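Local coordinates for 3-phytase (Klebsiella pneumoniae, PDB 2WNH), which probably hydrolyses phytate, releasing phosphate first from the 3-position of the inositol ring, at residues P129-D134 with S264-A269; Y257-R262 with I294-T299. The protein carries 3 engineered substitutions. All coordinates share one frame; numbering follows the deposited sequence.

How the contacts relate
Contacts 1 and 2 lie side by side in the alpha/beta part of the chain, with centres about 9 Å apart. Both use helix 256-274. Its first part, 257-262, crosses helix 291-301 in contact 2. Its next turns, 264-269, meet the loop 129-134 in contact 1. In chain order the segments run 129-134, 257-262, 264-269 and 294-299, so the two contacts interleave. Packing joins them too: L266 CD2 lies 3.7 Å from V297 CG2. One long helix, next to the mixed sheet, thus contacts both a loop far back in the sequence and a helix that follows it in the chain.

Contact 1: P129-D134 with S264-A269; sequences PLFQTD and SVLLNA
Apolar packing carries most of this buried contact. L130 has CG anti to its carbonyl carbon (chi1 -70°) and an extended end. This brings CD2 of L130 to the methyl of A269, with CD2 to CB at 3.6 Å. The same L130 methyl, CD2, lies 4.0 Å from V265 O. One turn earlier on the helix, V265 and T133 pass alongside each other in opposing directions, with V265 CG1 3.5 Å from T133 CG2. The chi1 of V265 (65°) turns CG1 to face the loop.

F131 points its CB away from the helix, but its ring swings back. Its CE1 reaches L266 CD1 at 4.0 Å, and the two side chains meet at a slant. L130 CB lies over the centre of the F131 ring, 3.8 Å above its plane.

The loop joins helix 99-112 to helix 143-154 in this histidine phosphatase domain. Here it presses on helix 256-274 beside the parallel strands 91-95 and 284-289. F131 also touches A289, and L266 touches L287.

Carbonyl oxygens of the loop meet carbon atoms of the helix. P129 O is 3.5 Å from V265 CG1, and L130 O is 3.7 Å from L266 CB. These are van der Waals contacts.

The polar bonds are made to residues outside the two segments. The helix is kinked where N of V265 and N of L266 lack bonds to the preceding turn. At this kink the hydroxyl OG1 of T133 donates a hydrogen bond to R262 O. F131 O accepts a hydrogen bond from N293 ND2.

Contact 2: Y257-R262 with I294-T299; sequences YTAQKR and IAMVRT
T258 opens the contact lightly: its carbonyl O lies 4.1 Å from M296 SD. Its hydroxyl is occupied by another partner, Q146 NE2.

A259 comes next. A259 and M296 have the closest CA atoms of the two segments, 4.5 Å apart. The small methyl of A259 points at the other helix and lets the two come close. The short axes are 8.6 Å apart at closest approach. A259 CB meets M296 O at 3.7 Å and T299 CG2 at 3.8 Å. CB and CG of M296 lie alongside the A259 backbone and methyl. T299 presents its methyl because CG2 is anti to its backbone N. Its hydroxyl is hydrogen-bonded to D254 OD1. The other carboxylate oxygen of D254 forms a salt bridge with R298, so D254 grips two residues of helix 291-301.

R262 is the last residue of 257-262 to touch helix 291-301. M296 is extended from CA to SD (chi2 179°) and reaches the base of the arginine, with SD 3.4 Å from R262 CB. The thioether then bends at chi3 (-57°), which puts M296 CE 3.7 Å from R262 O. It meets R262 at CB and the main chain. M296 has the largest contact area of the touching residues.

The helices cross steeply, at a signed angle of -106°. Helix 256-274 packs across helix 291-301, which follows strand 284-289 and itself lies on the mixed sheet, with I294 and V297 against strand 14-24. This layering is consistent with the alpha/beta domain of histidine acid phosphatases.

Contact 1: P129-D134 with S264-A269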
# COMPACT_ATOMS: atom_id res chain seq x y z
N PRO B 129 2.04 -8.17 -40.26
CA PRO B 129 2.17 -9.46 -40.97
C PRO B 129 2.04 -10.73 -40.10
O PRO B 129 1.91 -11.82 -40.63
CB PRO B 129 3.58 -9.37 -41.57
CG PRO B 129 4.32 -8.47 -40.65
CD PRO B 129 3.31 -7.42 -40.24
N LEU B 130 2.05 -10.58 -38.77
CA LEU B 130 1.75 -11.72 -37.91
C LEU B 130 0.25 -11.96 -37.77
O LEU B 130 -0.16 -13.07 -37.48
CB LEU B 130 2.29 -11.45 -36.50
CG LEU B 130 3.81 -11.44 -36.30
CD1 LEU B 130 4.09 -10.92 -34.89
CD2 LEU B 130 4.39 -12.86 -36.51
N PHE B 131 -0.54 -10.91 -37.96
CA PHE B 131 -1.96 -10.93 -37.61
C PHE B 131 -2.94 -10.73 -38.78
O PHE B 131 -3.87 -11.51 -38.95
CB PHE B 131 -2.24 -9.89 -36.52
CG PHE B 131 -1.32 -10.00 -35.31
CD1 PHE B 131 -1.16 -11.20 -34.63
CD2 PHE B 131 -0.65 -8.86 -34.85
CE1 PHE B 131 -0.31 -11.27 -33.51
CE2 PHE B 131 0.17 -8.92 -33.73
CZ PHE B 131 0.35 -10.12 -33.07
N GLN B 132 -2.74 -9.67 -39.57
CA GLN B 132 -3.56 -9.37 -40.75
C GLN B 132 -2.94 -10.10 -41.94
O GLN B 132 -2.52 -9.48 -42.92
CB GLN B 132 -3.60 -7.85 -41.00
CG GLN B 132 -4.53 -7.10 -40.04
CD GLN B 132 -3.98 -6.99 -38.62
OE1 GLN B 132 -2.82 -6.66 -38.42
NE2 GLN B 132 -4.83 -7.30 -37.62
N THR B 133 -2.88 -11.42 -41.83
CA THR B 133 -2.18 -12.26 -42.80
C THR B 133 -2.87 -12.31 -44.17
O THR B 133 -2.26 -12.65 -45.18
CB THR B 133 -1.96 -13.68 -42.24
OG1 THR B 133 -3.21 -14.23 -41.80
CG2 THR B 133 -0.98 -13.64 -41.08
N ASP B 134 -4.15 -11.94 -44.20
CA ASP B 134 -4.86 -11.85 -45.47
C ASP B 134 -4.44 -10.62 -46.27
O ASP B 134 -4.90 -10.41 -47.40
CB ASP B 134 -6.38 -11.93 -45.25
CG ASP B 134 -6.91 -10.85 -44.30
OD1 ASP B 134 -6.11 -10.18 -43.60
OD2 ASP B 134 -8.15 -10.68 -44.26
N SER B 264 0.50 -19.96 -40.19
CA SER B 264 1.87 -20.49 -40.08
C SER B 264 2.90 -19.45 -39.66
O SER B 264 3.81 -19.77 -38.91
CB SER B 264 2.33 -21.14 -41.40
OG SER B 264 1.62 -22.35 -41.63
N VAL B 265 2.75 -18.23 -40.15
CA VAL B 265 3.70 -17.15 -39.83
C VAL B 265 3.72 -16.86 -38.32
O VAL B 265 4.78 -16.62 -37.73
CB VAL B 265 3.40 -15.89 -40.68
CG1 VAL B 265 2.02 -15.30 -40.34
CG2 VAL B 265 4.51 -14.86 -40.59
N LEU B 266 2.54 -16.96 -37.70
CA LEU B 266 2.40 -16.64 -36.27
C LEU B 266 2.86 -17.80 -35.41
O LEU B 266 3.60 -17.61 -34.43
CB LEU B 266 0.93 -16.28 -35.96
CG LEU B 266 0.56 -15.94 -34.51
CD1 LEU B 266 1.48 -14.84 -33.90
CD2 LEU B 266 -0.92 -15.51 -34.44
N LEU B 267 2.46 -19.01 -35.75
CA LEU B 267 2.96 -20.12 -34.95
C LEU B 267 4.48 -20.18 -35.06
O LEU B 267 5.18 -20.38 -34.06
CB LEU B 267 2.33 -21.46 -35.34
CG LEU B 267 2.90 -22.69 -34.59
CD1 LEU B 267 2.73 -22.59 -33.06
CD2 LEU B 267 2.22 -23.97 -35.05
N ASN B 268 5.00 -20.01 -36.28
CA ASN B 268 6.45 -20.01 -36.45
C ASN B 268 7.18 -18.98 -35.55
O ASN B 268 8.23 -19.30 -34.94
CB ASN B 268 6.82 -19.78 -37.91
CG ASN B 268 8.29 -19.97 -38.16
OD1 ASN B 268 8.86 -21.04 -37.88
ND2 ASN B 268 8.93 -18.92 -38.64
N ALA B 269 6.62 -17.76 -35.52
CA ALA B 269 7.15 -16.66 -34.70
C ALA B 269 7.11 -17.01 -33.21
O ALA B 269 8.06 -16.70 -32.45
CB ALA B 269 6.38 -15.37 -34.96

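Contact 2: Y257-R262 with I294-T299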
# COMPACT_ATOMS: atom_id res chain seq x y z
N TYR B 257 -6.17 -26.21 -44.35
CA TYR B 257 -5.65 -25.35 -45.42
C TYR B 257 -5.57 -23.88 -45.00
O TYR B 257 -4.51 -23.20 -45.17
CB TYR B 257 -6.48 -25.48 -46.74
CG TYR B 257 -6.08 -24.41 -47.76
CD1 TYR B 257 -4.90 -24.53 -48.50
CD2 TYR B 257 -6.85 -23.28 -47.96
CE1 TYR B 257 -4.50 -23.55 -49.38
CE2 TYR B 257 -6.46 -22.28 -48.83
CZ TYR B 257 -5.28 -22.44 -49.56
OH TYR B 257 -4.85 -21.48 -50.44
N THR B 258 -6.69 -23.37 -44.48
CA THR B 258 -6.81 -21.96 -44.13
C THR B 258 -5.83 -21.64 -43.01
O THR B 258 -5.14 -20.61 -43.06
CB THR B 258 -8.24 -21.62 -43.69
OG1 THR B 258 -9.14 -21.85 -44.79
CG2 THR B 258 -8.37 -20.17 -43.22
N ALA B 259 -5.77 -22.52 -42.02
CA ALA B 259 -4.88 -22.31 -40.87
C ALA B 259 -3.41 -22.33 -41.31
O ALA B 259 -2.59 -21.56 -40.81
CB ALA B 259 -5.13 -23.37 -39.81
N GLN B 260 -3.08 -23.19 -42.26
CA GLN B 260 -1.71 -23.25 -42.78
C GLN B 260 -1.33 -21.97 -43.51
O GLN B 260 -0.26 -21.41 -43.28
CB GLN B 260 -1.54 -24.48 -43.69
CG GLN B 260 -1.44 -25.78 -42.92
CD GLN B 260 -1.32 -26.98 -43.83
OE1 GLN B 260 -2.05 -27.09 -44.82
NE2 GLN B 260 -0.43 -27.90 -43.48
N LYS B 261 -2.22 -21.48 -44.37
CA LYS B 261 -1.93 -20.25 -45.11
C LYS B 261 -1.86 -19.01 -44.22
O LYS B 261 -0.98 -18.16 -44.38
CB LYS B 261 -2.96 -20.00 -46.24
CG LYS B 261 -2.80 -20.96 -47.42
CD LYS B 261 -1.42 -20.90 -48.07
CE LYS B 261 -1.01 -19.48 -48.50
NZ LYS B 261 0.38 -19.43 -49.07
N ARG B 262 -2.80 -18.91 -43.29
CA ARG B 262 -2.98 -17.67 -42.56
C ARG B 262 -2.42 -17.66 -41.12
O ARG B 262 -2.31 -16.59 -40.53
CB ARG B 262 -4.46 -17.25 -42.57
CG ARG B 262 -4.98 -16.80 -43.96
CD ARG B 262 -6.30 -16.07 -43.83
NE ARG B 262 -6.13 -14.77 -43.18
CZ ARG B 262 -7.00 -14.22 -42.34
NH1 ARG B 262 -8.13 -14.86 -42.02
NH2 ARG B 262 -6.74 -13.04 -41.80
N ILE B 294 -5.76 -17.12 -32.84
CA ILE B 294 -5.65 -18.22 -31.88
C ILE B 294 -6.17 -19.54 -32.43
O ILE B 294 -5.52 -20.56 -32.29
CB ILE B 294 -6.33 -17.89 -30.53
CG1 ILE B 294 -5.58 -16.71 -29.89
CG2 ILE B 294 -6.31 -19.12 -29.62
CD1 ILE B 294 -6.26 -16.09 -28.65
N ALA B 295 -7.34 -19.50 -33.08
CA ALA B 295 -7.90 -20.70 -33.71
C ALA B 295 -6.95 -21.30 -34.75
O ALA B 295 -6.74 -22.53 -34.78
CB ALA B 295 -9.27 -20.41 -34.31
N MET B 296 -6.39 -20.47 -35.61
CA MET B 296 -5.48 -21.00 -36.63
C MET B 296 -4.24 -21.62 -36.02
O MET B 296 -3.82 -22.73 -36.39
CB MET B 296 -5.15 -19.94 -37.66
CG MET B 296 -6.34 -19.62 -38.54
SD MET B 296 -6.00 -18.33 -39.75
CE MET B 296 -5.48 -16.95 -38.75
N VAL B 297 -3.65 -20.92 -35.05
CA VAL B 297 -2.49 -21.45 -34.34
C VAL B 297 -2.77 -22.79 -33.64
O VAL B 297 -1.98 -23.74 -33.79
CB VAL B 297 -1.92 -20.40 -33.37
CG1 VAL B 297 -0.80 -21.03 -32.54
CG2 VAL B 297 -1.40 -19.21 -34.17
N ARG B 298 -3.85 -22.90 -32.88
CA ARG B 298 -4.14 -24.15 -32.19
C ARG B 298 -4.43 -25.27 -33.18
O ARG B 298 -4.12 -26.42 -32.93
CB ARG B 298 -5.25 -24.03 -31.12
CG ARG B 298 -6.61 -23.55 -31.63
CD ARG B 298 -7.59 -24.69 -31.95
NE ARG B 298 -8.84 -24.13 -32.48
CZ ARG B 298 -9.81 -23.63 -31.71
NH1 ARG B 298 -9.67 -23.64 -30.40
NH2 ARG B 298 -10.93 -23.11 -32.26
N THR B 299 -5.05 -24.93 -34.32
CA THR B 299 -5.24 -25.95 -35.37
C THR B 299 -3.91 -26.52 -35.87
O THR B 299 -3.74 -27.74 -35.97
CB THR B 299 -6.17 -25.45 -36.49
OG1 THR B 299 -7.50 -25.40 -35.96
CG2 THR B 299 -6.16 -26.38 -37.71